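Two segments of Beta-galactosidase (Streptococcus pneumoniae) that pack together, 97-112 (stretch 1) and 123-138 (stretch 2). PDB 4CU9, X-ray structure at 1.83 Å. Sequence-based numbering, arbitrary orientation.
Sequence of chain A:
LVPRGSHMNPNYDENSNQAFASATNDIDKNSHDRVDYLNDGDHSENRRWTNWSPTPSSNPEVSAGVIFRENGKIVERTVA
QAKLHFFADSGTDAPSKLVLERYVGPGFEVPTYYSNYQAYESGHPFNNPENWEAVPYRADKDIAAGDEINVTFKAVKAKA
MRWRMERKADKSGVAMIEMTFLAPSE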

# COMPACT_ATOMS: atom_id res chain seq x y z
N LYS A 97 -8.91 -8.02 -6.12
CA LYS A 97 -9.83 -7.00 -5.59
C LYS A 97 -8.99 -5.89 -4.97
O LYS A 97 -7.93 -6.18 -4.39
CB LYS A 97 -10.70 -7.59 -4.51
CG LYS A 97 -11.73 -6.66 -3.93
CD LYS A 97 -12.25 -7.17 -2.59
CE LYS A 97 -13.01 -6.09 -1.84
NZ LYS A 97 -14.01 -5.47 -2.80
N LEU A 98 -9.46 -4.66 -5.08
CA LEU A 98 -8.68 -3.43 -4.80
C LEU A 98 -9.69 -2.42 -4.24
O LEU A 98 -10.63 -2.03 -4.95
CB LEU A 98 -8.07 -2.93 -6.16
CG LEU A 98 -7.16 -1.72 -6.23
CD1 LEU A 98 -5.84 -1.93 -5.50
CD2 LEU A 98 -6.84 -1.32 -7.65
N VAL A 99 -9.54 -2.03 -2.97
CA VAL A 99 -10.39 -0.99 -2.36
C VAL A 99 -9.50 0.16 -1.92
O VAL A 99 -8.46 -0.07 -1.22
CB VAL A 99 -11.15 -1.51 -1.12
CG1 VAL A 99 -11.94 -0.40 -0.47
CG2 VAL A 99 -12.02 -2.70 -1.49
N LEU A 100 -9.85 1.37 -2.32
CA LEU A 100 -9.14 2.57 -1.85
C LEU A 100 -9.74 3.03 -0.54
O LEU A 100 -10.95 3.22 -0.43
CB LEU A 100 -9.22 3.71 -2.88
CG LEU A 100 -8.55 5.05 -2.54
CD1 LEU A 100 -7.04 4.88 -2.38
CD2 LEU A 100 -8.83 6.06 -3.64
N GLU A 101 -8.90 3.34 0.43
CA GLU A 101 -9.36 3.85 1.70
C GLU A 101 -8.54 5.00 2.22
O GLU A 101 -7.32 5.09 2.04
CB GLU A 101 -9.37 2.74 2.76
CG GLU A 101 -10.29 1.59 2.42
CD GLU A 101 -10.25 0.44 3.40
OE1 GLU A 101 -9.16 0.13 3.93
OE2 GLU A 101 -11.34 -0.15 3.64
N ARG A 102 -9.24 5.89 2.93
CA ARG A 102 -8.60 7.01 3.59
C ARG A 102 -8.66 6.81 5.10
O ARG A 102 -9.62 6.28 5.63
CB ARG A 102 -9.28 8.34 3.20
CG ARG A 102 -10.73 8.46 3.61
CD ARG A 102 -11.34 9.75 3.06
NE ARG A 102 -12.78 9.86 3.30
CZ ARG A 102 -13.33 10.44 4.36
NH1 ARG A 102 -12.58 10.97 5.30
NH2 ARG A 102 -14.65 10.51 4.46
N TYR A 103 -7.61 7.24 5.80
CA TYR A 103 -7.55 7.06 7.23
C TYR A 103 -8.51 8.04 7.92
O TYR A 103 -8.51 9.21 7.62
CB TYR A 103 -6.12 7.24 7.74
CG TYR A 103 -5.99 6.99 9.21
CD1 TYR A 103 -6.11 5.70 9.72
CD2 TYR A 103 -5.75 8.05 10.10
CE1 TYR A 103 -6.00 5.48 11.08
CE2 TYR A 103 -5.66 7.83 11.46
CZ TYR A 103 -5.78 6.54 11.94
OH TYR A 103 -5.66 6.28 13.29
N VAL A 104 -9.34 7.52 8.82
CA VAL A 104 -10.29 8.35 9.57
C VAL A 104 -10.20 8.04 11.07
O VAL A 104 -11.11 8.40 11.83
CB VAL A 104 -11.73 8.11 9.11
CG1 VAL A 104 -11.98 8.58 7.67
CG2 VAL A 104 -12.11 6.63 9.25
N GLY A 105 -9.10 7.41 11.51
CA GLY A 105 -8.98 7.04 12.90
C GLY A 105 -8.35 8.12 13.77
O GLY A 105 -8.21 9.29 13.36
N PRO A 106 -7.97 7.75 14.99
CA PRO A 106 -7.33 8.73 15.87
C PRO A 106 -5.96 9.18 15.40
O PRO A 106 -5.38 8.60 14.46
CB PRO A 106 -7.26 7.99 17.21
CG PRO A 106 -7.17 6.55 16.82
CD PRO A 106 -8.08 6.43 15.63
N GLY A 107 -5.43 10.22 16.05
CA GLY A 107 -4.07 10.64 15.80
C GLY A 107 -3.14 9.46 16.05
O GLY A 107 -3.46 8.53 16.79
N PHE A 108 -2.01 9.43 15.38
CA PHE A 108 -1.11 8.27 15.39
C PHE A 108 0.31 8.69 15.09
O PHE A 108 0.56 9.82 14.67
CB PHE A 108 -1.55 7.25 14.32
CG PHE A 108 -1.47 7.80 12.90
CD1 PHE A 108 -2.46 8.59 12.41
CD2 PHE A 108 -0.41 7.49 12.07
CE1 PHE A 108 -2.37 9.14 11.13
CE2 PHE A 108 -0.32 8.01 10.79
CZ PHE A 108 -1.32 8.81 10.31
N GLU A 109 1.24 7.78 15.32
CA GLU A 109 2.61 7.93 14.86
C GLU A 109 2.90 6.81 13.86
O GLU A 109 2.17 5.83 13.78
CB GLU A 109 3.64 7.91 16.02
CG GLU A 109 3.67 6.64 16.86
CD GLU A 109 4.62 6.78 18.07
OE1 GLU A 109 5.87 6.81 17.91
OE2 GLU A 109 4.13 6.89 19.19
N VAL A 110 3.97 6.98 13.09
CA VAL A 110 4.45 5.93 12.17
C VAL A 110 4.69 4.67 13.00
O VAL A 110 5.36 4.72 14.05
CB VAL A 110 5.77 6.33 11.48
CG1 VAL A 110 6.31 5.15 10.70
CG2 VAL A 110 5.52 7.52 10.56
N PRO A 111 4.14 3.53 12.56
CA PRO A 111 4.42 2.32 13.28
C PRO A 111 5.94 2.03 13.35
O PRO A 111 6.70 2.34 12.41
CB PRO A 111 3.74 1.24 12.45
CG PRO A 111 2.63 1.94 11.69
CD PRO A 111 3.19 3.33 11.43
N THR A 112 6.36 1.44 14.45
CA THR A 112 7.72 0.92 14.49
C THR A 112 7.90 -0.16 13.41
O THR A 112 8.82 -0.13 12.59
CB THR A 112 8.04 0.35 15.87
OG1 THR A 112 7.99 1.42 16.81
CG2 THR A 112 9.46 -0.23 15.87
N GLY A 123 -1.56 -3.51 17.99
CA GLY A 123 -2.24 -2.42 18.71
C GLY A 123 -2.25 -1.05 18.01
O GLY A 123 -2.98 -0.15 18.43
N HIS A 124 -1.51 -0.92 16.92
CA HIS A 124 -1.48 0.34 16.16
C HIS A 124 -2.89 0.61 15.57
O HIS A 124 -3.56 -0.31 15.08
CB HIS A 124 -0.44 0.30 15.06
CG HIS A 124 -0.14 1.65 14.47
ND1 HIS A 124 -0.91 2.24 13.49
CD2 HIS A 124 0.79 2.58 14.82
CE1 HIS A 124 -0.42 3.44 13.21
NE2 HIS A 124 0.61 3.67 14.01
N PRO A 125 -3.34 1.86 15.58
CA PRO A 125 -4.71 2.12 15.04
C PRO A 125 -4.95 1.75 13.57
O PRO A 125 -6.07 1.55 13.17
CB PRO A 125 -4.93 3.61 15.33
CG PRO A 125 -3.57 4.17 15.55
CD PRO A 125 -2.74 3.08 16.14
N PHE A 126 -3.87 1.61 12.78
CA PHE A 126 -3.96 1.14 11.42
C PHE A 126 -4.56 -0.26 11.34
O PHE A 126 -5.19 -0.60 10.35
CB PHE A 126 -2.60 1.15 10.72
CG PHE A 126 -2.18 2.49 10.22
CD1 PHE A 126 -2.81 3.67 10.62
CD2 PHE A 126 -1.13 2.57 9.36
CE1 PHE A 126 -2.39 4.89 10.11
CE2 PHE A 126 -0.69 3.78 8.87
CZ PHE A 126 -1.33 4.94 9.22
N ASN A 127 -4.47 -1.02 12.42
CA ASN A 127 -4.92 -2.37 12.40
C ASN A 127 -6.41 -2.54 12.72
O ASN A 127 -6.93 -3.65 12.64
CB ASN A 127 -4.04 -3.21 13.34
CG ASN A 127 -4.13 -4.69 13.06
OD1 ASN A 127 -4.15 -5.11 11.92
ND2 ASN A 127 -4.18 -5.49 14.12
N ASN A 128 -7.11 -1.44 12.97
CA ASN A 128 -8.52 -1.49 13.24
C ASN A 128 -9.29 -1.07 11.98
O ASN A 128 -9.19 0.08 11.57
CB ASN A 128 -8.85 -0.55 14.41
CG ASN A 128 -10.36 -0.47 14.69
OD1 ASN A 128 -11.16 -1.08 14.00
ND2 ASN A 128 -10.72 0.29 15.68
N PRO A 129 -10.05 -1.99 11.37
CA PRO A 129 -10.70 -1.68 10.09
C PRO A 129 -11.65 -0.48 10.15
O PRO A 129 -11.92 0.15 9.11
CB PRO A 129 -11.55 -2.93 9.81
CG PRO A 129 -10.96 -4.00 10.65
CD PRO A 129 -10.34 -3.37 11.82
N GLU A 130 -12.20 -0.19 11.32
CA GLU A 130 -13.16 0.94 11.44
C GLU A 130 -12.46 2.30 11.29
O GLU A 130 -13.10 3.31 11.16
CB GLU A 130 -13.89 0.91 12.78
CG GLU A 130 -14.89 -0.24 12.88
CD GLU A 130 -15.99 -0.16 11.83
OE1 GLU A 130 -16.65 0.90 11.75
OE2 GLU A 130 -16.18 -1.15 11.08
N ASN A 131 -11.13 2.31 11.29
CA ASN A 131 -10.36 3.55 11.11
C ASN A 131 -10.03 3.86 9.65
O ASN A 131 -9.23 4.78 9.37
CB ASN A 131 -9.08 3.45 11.92
CG ASN A 131 -9.32 3.54 13.42
OD1 ASN A 131 -10.34 4.08 13.85
ND2 ASN A 131 -8.39 3.00 14.23
N TRP A 132 -10.70 3.16 8.73
CA TRP A 132 -10.44 3.32 7.30
C TRP A 132 -11.82 3.44 6.62
O TRP A 132 -12.72 2.62 6.88
CB TRP A 132 -9.67 2.14 6.75
CG TRP A 132 -8.27 2.03 7.34
CD1 TRP A 132 -7.89 1.24 8.35
CD2 TRP A 132 -7.11 2.75 6.94
NE1 TRP A 132 -6.54 1.39 8.63
CE2 TRP A 132 -6.04 2.34 7.78
CE3 TRP A 132 -6.86 3.70 5.95
CZ2 TRP A 132 -4.78 2.83 7.64
CZ3 TRP A 132 -5.61 4.20 5.83
CH2 TRP A 132 -4.58 3.78 6.65
N GLU A 133 -11.94 4.43 5.75
CA GLU A 133 -13.17 4.69 4.99
C GLU A 133 -12.91 4.51 3.49
O GLU A 133 -11.99 5.12 2.92
CB GLU A 133 -13.65 6.11 5.30
CG GLU A 133 -14.87 6.59 4.51
CD GLU A 133 -16.19 6.13 5.06
OE1 GLU A 133 -16.22 5.18 5.88
OE2 GLU A 133 -17.21 6.74 4.65
N ALA A 134 -13.76 3.70 2.85
CA ALA A 134 -13.69 3.44 1.42
C ALA A 134 -13.90 4.70 0.58
O ALA A 134 -14.75 5.56 0.89
CB ALA A 134 -14.69 2.37 0.99
N VAL A 135 -13.13 4.78 -0.50
CA VAL A 135 -13.19 5.92 -1.42
C VAL A 135 -13.51 5.37 -2.82
O VAL A 135 -12.74 4.57 -3.35
CB VAL A 135 -11.88 6.74 -1.37
CG1 VAL A 135 -11.83 7.82 -2.44
CG2 VAL A 135 -11.67 7.36 0.01
N PRO A 136 -14.68 5.74 -3.40
CA PRO A 136 -14.93 5.24 -4.76
C PRO A 136 -13.93 5.84 -5.74
O PRO A 136 -13.51 6.98 -5.59
CB PRO A 136 -16.38 5.71 -5.06
CG PRO A 136 -16.95 6.14 -3.76
CD PRO A 136 -15.79 6.60 -2.92
N TYR A 137 -13.53 5.08 -6.75
CA TYR A 137 -12.47 5.54 -7.65
C TYR A 137 -12.74 5.03 -9.08
O TYR A 137 -13.57 4.12 -9.29
CB TYR A 137 -11.08 5.07 -7.10
CG TYR A 137 -10.86 3.58 -7.18
CD1 TYR A 137 -10.34 3.01 -8.31
CD2 TYR A 137 -11.22 2.75 -6.14
CE1 TYR A 137 -10.16 1.65 -8.41
CE2 TYR A 137 -11.06 1.38 -6.22
CZ TYR A 137 -10.53 0.84 -7.36
OH TYR A 137 -10.36 -0.52 -7.45
N ARG A 138 -12.05 5.64 -10.04
CA ARG A 138 -12.00 5.13 -11.41
C ARG A 138 -10.55 4.87 -11.81
O ARG A 138 -9.71 5.71 -11.56
CB ARG A 138 -12.61 6.15 -12.36
CG ARG A 138 -14.07 6.47 -12.07
CD ARG A 138 -14.99 5.26 -12.31
NE ARG A 138 -16.39 5.63 -12.09
CZ ARG A 138 -17.39 4.77 -11.90
NH1 ARG A 138 -17.19 3.46 -11.92
NH2 ARG A 138 -18.63 5.25 -11.72
O HOH W 1 -12.55 1.87 -3.10
O HOH W 2 -11.45 -1.28 6.40
O HOH W 3 -14.67 8.61 1.44

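Read along 123-138, the contact begins with loops and ends in an antiparallel strand pair. H124 is held from two directions: its NE2 donates to E109 O at 2.7 Å, near the ring plane, while P111 CG lies over one face, 3.6 Å from the centroid, a CH-pi contact. The other nitrogen, ND1, accepts from F126 N at 3.1 Å, so both ring nitrogens are used and the imidazole is fixed as the 3-10 turn starts. P125 fills space against P106 and F108. F126 then packs against both Y103 and F108, the three rings forming a triangular cluster, and meets each obliquely, with F126 CZ 3.6 Å from F108 CE2.

N131 braces its own stretch and the other: its ND2 donates to P125 O (2.9 Å), and its O accepts from V104 N (2.8 Å), just beyond the strand's end, almost linearly. An ideal CB on G105 would fall 2.5 Å from N131 CG, so glycine suits this close approach.

W132 opposes Y103 in a non-hydrogen-bonded pair, which brings the side chains together; the tyrosine edge meets the indole face, and W132 NE1 anchors to F126 O at 3.0 Å. E133 and R102 exchange both backbone bonds, E133 N to R102 O (3.0 Å) and R102 N to E133 O (2.9 Å). V135 packs on L100, and Y137 OH finishes by donating to L98 O at 2.9 Å.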